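Local coordinates for Thiol:disulfide interchange protein DsbA (Neisseria meningitidis serogroup B, PDB 2ZNM), which probably acts as a periplasmic thiol:disulfide oxidoreductase of the DsbA type, built on a thioredoxin fold with a redox-active cysteine pair, at residues Q98-R101 with S106-G109; W111-K116 with K122-Y127. All coordinates share one frame; numbering follows the deposited sequence.

Interaction 1: Q98-R101 with S106-G109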
loop_
_atom_site.group_PDB
_atom_site.type_symbol
_atom_site.label_atom_id
_atom_site.label_comp_id
_atom_site.label_asym_id
_atom_site.label_seq_id
_atom_site.Cartn_x
_atom_site.Cartn_y
_atom_site.Cartn_z
ATOM N N GLN A 98 -9.169 -14.899 10.095
ATOM C CA GLN A 98 -9.930 -14.217 11.163
ATOM C C GLN A 98 -9.955 -14.943 12.522
ATOM O O GLN A 98 -10.818 -14.656 13.363
ATOM C CB GLN A 98 -11.364 -13.900 10.711
ATOM C CG GLN A 98 -11.479 -12.906 9.584
ATOM C CD GLN A 98 -12.914 -12.428 9.376
ATOM O OE1 GLN A 98 -13.731 -13.109 8.743
ATOM N NE2 GLN A 98 -13.225 -11.248 9.910
ATOM N N LYS A 99 -9.015 -15.855 12.744
ATOM C CA LYS A 99 -8.920 -16.593 14.009
ATOM C C LYS A 99 -8.357 -15.776 15.181
ATOM O O LYS A 99 -8.586 -16.101 16.340
ATOM C CB LYS A 99 -8.104 -17.887 13.817
ATOM C CG LYS A 99 -8.725 -18.886 12.842
ATOM C CD LYS A 99 -7.711 -19.901 12.297
ATOM C CE LYS A 99 -8.440 -21.043 11.593
ATOM N NZ LYS A 99 -7.561 -21.994 10.843
ATOM N N ILE A 100 -7.605 -14.728 14.884
ATOM C CA ILE A 100 -6.998 -13.904 15.926
ATOM C C ILE A 100 -7.219 -12.446 15.551
ATOM O O ILE A 100 -7.283 -12.108 14.364
ATOM C CB ILE A 100 -5.465 -14.199 16.121
ATOM C CG1 ILE A 100 -4.661 -13.846 14.864
ATOM C CG2 ILE A 100 -5.213 -15.670 16.521
ATOM C CD1 ILE A 100 -3.184 -14.237 14.918
ATOM N N ARG A 101 -7.354 -11.589 16.560
ATOM C CA ARG A 101 -7.495 -10.165 16.331
ATOM C C ARG A 101 -6.096 -9.539 16.165
ATOM O O ARG A 101 -5.514 -9.015 17.121
ATOM C CB ARG A 101 -8.293 -9.516 17.475
ATOM C CG ARG A 101 -8.490 -8.018 17.315
ATOM C CD ARG A 101 -9.671 -7.490 18.119
ATOM N NE ARG A 101 -9.961 -6.109 17.734
ATOM C CZ ARG A 101 -10.590 -5.763 16.611
ATOM N NH1 ARG A 101 -11.014 -6.699 15.762
ATOM N NH2 ARG A 101 -10.804 -4.484 16.337
ATOM N N SER A 106 -0.637 -7.071 21.445
ATOM C CA SER A 106 -0.171 -8.266 22.130
ATOM C C SER A 106 -0.486 -9.541 21.340
ATOM O O SER A 106 0.293 -10.495 21.370
ATOM C CB SER A 106 -0.710 -8.337 23.563
ATOM O OG SER A 106 -2.118 -8.334 23.580
ATOM N N VAL A 107 -1.609 -9.541 20.623
ATOM C CA VAL A 107 -1.972 -10.654 19.728
ATOM C C VAL A 107 -1.032 -10.694 18.517
ATOM O O VAL A 107 -0.548 -11.758 18.143
ATOM C CB VAL A 107 -3.474 -10.595 19.294
ATOM C CG1 VAL A 107 -3.781 -11.590 18.183
ATOM C CG2 VAL A 107 -4.386 -10.869 20.490
ATOM N N ALA A 108 -0.757 -9.532 17.929
ATOM C CA ALA A 108 0.208 -9.425 16.838
ATOM C C ALA A 108 1.579 -9.963 17.264
ATOM O O ALA A 108 2.166 -10.787 16.564
ATOM C CB ALA A 108 0.313 -8.006 16.367
ATOM N N GLY A 109 2.055 -9.517 18.426
ATOM C CA GLY A 109 3.322 -9.972 19.006
ATOM C C GLY A 109 3.409 -11.472 19.227
ATOM O O GLY A 109 4.371 -12.115 18.807
#
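CG1 of Val107 stands anti to the backbone N (chi1 170°), and this branch makes the nearest approaches to Ile100 and Arg101. Ile100 takes chi1 of 64°, which lodges CG1 between its own N and carbonyl carbon. The two side chains then slant across each other. Ile100 CB lies 3.7 Å from Val107 CG1, and Ile100 CG1 is a little farther from the same methyl, at 4.1 Å. Val107 also packs on the backbone of Arg101. Val107 CG1 is 3.3 Å and Val107 CB 3.4 Å from Arg101 O. No hydrogen bond joins the two segments, so the contact rests on apolar packing and on the valine CG1 methyl and CB set against a carbonyl oxygen. The Arg101 side chain leads away from the helix, and its guanidinium forms a long, weak ion pair with Glu103. The patch is small and lies at the surface. Residue Gln98, with positive phi, is where the chain leaves helix 84-97. Segment 98-101 belongs to the loop that follows, and the chain soon turns into helix 105-113. Val107, near the start of that helix, thus packs back on the loop that joins the two helices.

Interaction 2: W111-K116 with K122-Y127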
loop_
_atom_site.group_PDB
_atom_site.type_symbol
_atom_site.label_atom_id
_atom_site.label_comp_id
_atom_site.label_asym_id
_atom_site.label_seq_id
_atom_site.Cartn_x
_atom_site.Cartn_y
_atom_site.Cartn_z
ATOM N N TRP A 111 1.544 -13.711 17.796
ATOM C CA TRP A 111 1.494 -14.288 16.451
ATOM C C TRP A 111 2.862 -14.267 15.745
ATOM O O TRP A 111 3.299 -15.289 15.209
ATOM C CB TRP A 111 0.444 -13.576 15.589
ATOM C CG TRP A 111 0.519 -13.931 14.126
ATOM C CD1 TRP A 111 -0.019 -15.031 13.521
ATOM C CD2 TRP A 111 1.176 -13.183 13.087
ATOM N NE1 TRP A 111 0.262 -15.014 12.171
ATOM C CE2 TRP A 111 0.991 -13.892 11.881
ATOM C CE3 TRP A 111 1.901 -11.979 13.060
ATOM C CZ2 TRP A 111 1.495 -13.438 10.667
ATOM C CZ3 TRP A 111 2.402 -11.539 11.861
ATOM C CH2 TRP A 111 2.197 -12.267 10.676
ATOM N N ALA A 112 3.519 -13.106 15.754
ATOM C CA ALA A 112 4.795 -12.913 15.065
ATOM C C ALA A 112 5.874 -13.874 15.543
ATOM O O ALA A 112 6.601 -14.445 14.734
ATOM C CB ALA A 112 5.266 -11.475 15.212
ATOM N N LEU A 113 5.961 -14.048 16.859
ATOM C CA LEU A 113 6.986 -14.893 17.475
ATOM C C LEU A 113 6.818 -16.397 17.175
ATOM O O LEU A 113 7.804 -17.129 17.107
ATOM C CB LEU A 113 7.059 -14.626 18.987
ATOM C CG LEU A 113 7.933 -13.497 19.572
ATOM C CD1 LEU A 113 9.417 -13.830 19.446
ATOM C CD2 LEU A 113 7.650 -12.126 18.989
ATOM N N SER A 114 5.576 -16.839 16.977
ATOM C CA SER A 114 5.267 -18.232 16.632
ATOM C C SER A 114 5.454 -18.581 15.139
ATOM O O SER A 114 5.344 -19.749 14.757
ATOM C CB SER A 114 3.834 -18.572 17.063
ATOM O OG SER A 114 2.882 -17.841 16.301
ATOM N N GLN A 115 5.740 -17.588 14.301
ATOM C CA GLN A 115 5.843 -17.819 12.853
ATOM C C GLN A 115 7.178 -18.486 12.409
ATOM O O GLN A 115 8.266 -18.032 12.792
ATOM C CB GLN A 115 5.564 -16.511 12.097
ATOM C CG GLN A 115 4.750 -16.677 10.812
ATOM C CD GLN A 115 3.276 -17.042 11.017
ATOM O OE1 GLN A 115 2.600 -17.465 10.072
ATOM N NE2 GLN A 115 2.774 -16.878 12.237
ATOM N N LYS A 116 7.082 -19.561 11.616
ATOM C CA LYS A 116 8.258 -20.349 11.186
ATOM C C LYS A 116 9.057 -19.731 10.032
ATOM O O LYS A 116 10.257 -20.001 9.883
ATOM C CB LYS A 116 7.849 -21.760 10.739
ATOM C CG LYS A 116 7.234 -22.663 11.794
ATOM C CD LYS A 116 6.445 -23.769 11.101
ATOM C CE LYS A 116 5.717 -24.656 12.090
ATOM N NZ LYS A 116 4.940 -25.731 11.397
ATOM N N LYS A 122 12.521 -9.543 14.636
ATOM C CA LYS A 122 12.888 -8.370 13.827
ATOM C C LYS A 122 11.667 -7.548 13.422
ATOM O O LYS A 122 11.696 -6.317 13.444
ATOM C CB LYS A 122 13.692 -8.775 12.587
ATOM C CG LYS A 122 14.038 -7.605 11.682
ATOM C CD LYS A 122 14.995 -7.986 10.576
ATOM C CE LYS A 122 15.780 -6.759 10.112
ATOM N NZ LYS A 122 16.651 -6.180 11.193
ATOM N N LEU A 123 10.596 -8.244 13.057
ATOM C CA LEU A 123 9.337 -7.611 12.724
ATOM C C LEU A 123 8.743 -6.829 13.890
ATOM O O LEU A 123 8.181 -5.747 13.698
ATOM C CB LEU A 123 8.332 -8.664 12.260
ATOM C CG LEU A 123 6.994 -8.150 11.731
ATOM C CD1 LEU A 123 7.221 -7.123 10.636
ATOM C CD2 LEU A 123 6.134 -9.296 11.236
HETATM N N MSE A 124 8.845 -7.396 15.087
HETATM C CA MSE A 124 8.265 -6.786 16.275
HETATM C C MSE A 124 9.090 -5.614 16.808
HETATM O O MSE A 124 8.546 -4.691 17.403
HETATM C CB MSE A 124 8.011 -7.842 17.355
HETATM C CG MSE A 124 6.784 -8.702 17.078
HETATM SE SE MSE A 124 5.166 -7.646 16.645
HETATM C CE MSE A 124 5.063 -7.878 14.717
ATOM N N ARG A 125 10.398 -5.663 16.569
ATOM C CA ARG A 125 11.312 -4.557 16.848
ATOM C C ARG A 125 10.905 -3.331 16.028
ATOM O O ARG A 125 10.876 -2.224 16.540
ATOM C CB ARG A 125 12.740 -4.980 16.495
ATOM C CG ARG A 125 13.752 -4.781 17.599
ATOM C CD ARG A 125 14.716 -5.970 17.687
ATOM N NE ARG A 125 15.358 -6.276 16.403
ATOM C CZ ARG A 125 15.771 -7.489 16.030
ATOM N NH1 ARG A 125 15.617 -8.543 16.829
ATOM N NH2 ARG A 125 16.339 -7.650 14.843
ATOM N N ALA A 126 10.571 -3.541 14.757
ATOM C CA ALA A 126 10.081 -2.465 13.897
ATOM C C ALA A 126 8.677 -2.014 14.312
ATOM O O ALA A 126 8.316 -0.844 14.157
ATOM C CB ALA A 126 10.078 -2.904 12.437
ATOM N N TYR A 127 7.906 -2.955 14.841
ATOM C CA TYR A 127 6.518 -2.744 15.223
ATOM C C TYR A 127 6.375 -1.794 16.422
ATOM O O TYR A 127 5.432 -1.000 16.481
ATOM C CB TYR A 127 5.904 -4.105 15.543
ATOM C CG TYR A 127 4.413 -4.140 15.710
ATOM C CD1 TYR A 127 3.591 -4.583 14.673
ATOM C CD2 TYR A 127 3.821 -3.772 16.917
ATOM C CE1 TYR A 127 2.214 -4.646 14.826
ATOM C CE2 TYR A 127 2.450 -3.821 17.078
ATOM C CZ TYR A 127 1.646 -4.263 16.035
ATOM O OH TYR A 127 0.282 -4.319 16.207
#
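Ala112 and the selenomethionine Met124 make the closest contact between segments 111-116 and 122-127, on two consecutive helices, 105-113 and 120-127. Both helices belong to the helical domain inserted into the thioredoxin fold, as in DsbA proteins. Ala112 points its CB at the other helix and meets Met124 CE at 3.6 Å and Met124 CG at 3.7 Å. The Met124 chain is bent at chi2 (-50°) and chi3 (104°). The bends fold its end back, so that both CG and CE press on the one alanine methyl. Leu113 adds a branch beside this pair, with CD2 4.0 Å from Met124 CG. On the Trp111 side, Leu123 CD2 comes obliquely to the indole, 4.4 Å from Trp111 CZ3. No hydrogen bond crosses between the segments; the joint is apolar.

The next shell packs round these groups. Trp111 also packs on Ala90, Val91 and Ala94 of helix 84-97 and on Met74 of helix 69-81. Leu123 touches Ser81 at the end of helix 69-81, and Leu83 and Phe118 in loops. The indole and Leu123 therefore tie the helix pair to the helices that precede it.

Within segment 111-116, the polar side chains of Ser114 and Gln115 gather at the backbone oxygen of Trp111. Trp111 O receives Ser114 OG at 2.8 Å, with the donor tilted 30° from the carbonyl plane. Gln115 NE2 adds a weak bond to the same oxygen. That amide nitrogen also sits 3.1 Å above the plane of the Trp111 ring, offset toward its rim.

Helix 105-113 serves both contacts: interaction 1 uses Val107 and interaction 2 residues 111-113. Their centres are 12 Å apart, and they touch directly. Ile100 CD1 lies 3.5 Å from Trp111 CD1, which carries the loop of interaction 1 onto the indole of interaction 2. Gly109 CA is 3.8 Å from Met124 SE. Ala108 CB meets Tyr127 OH at 3.7 Å, so the middle of helix 105-113 also packs on helix 120-127. In sequence the contacts follow one another. Both lie in the inserted helical domain, between strands 55-61 and 153-156. The predicted redox pair, Cys34 and Cys37, takes part in neither, and its disulfide is absent from this structure.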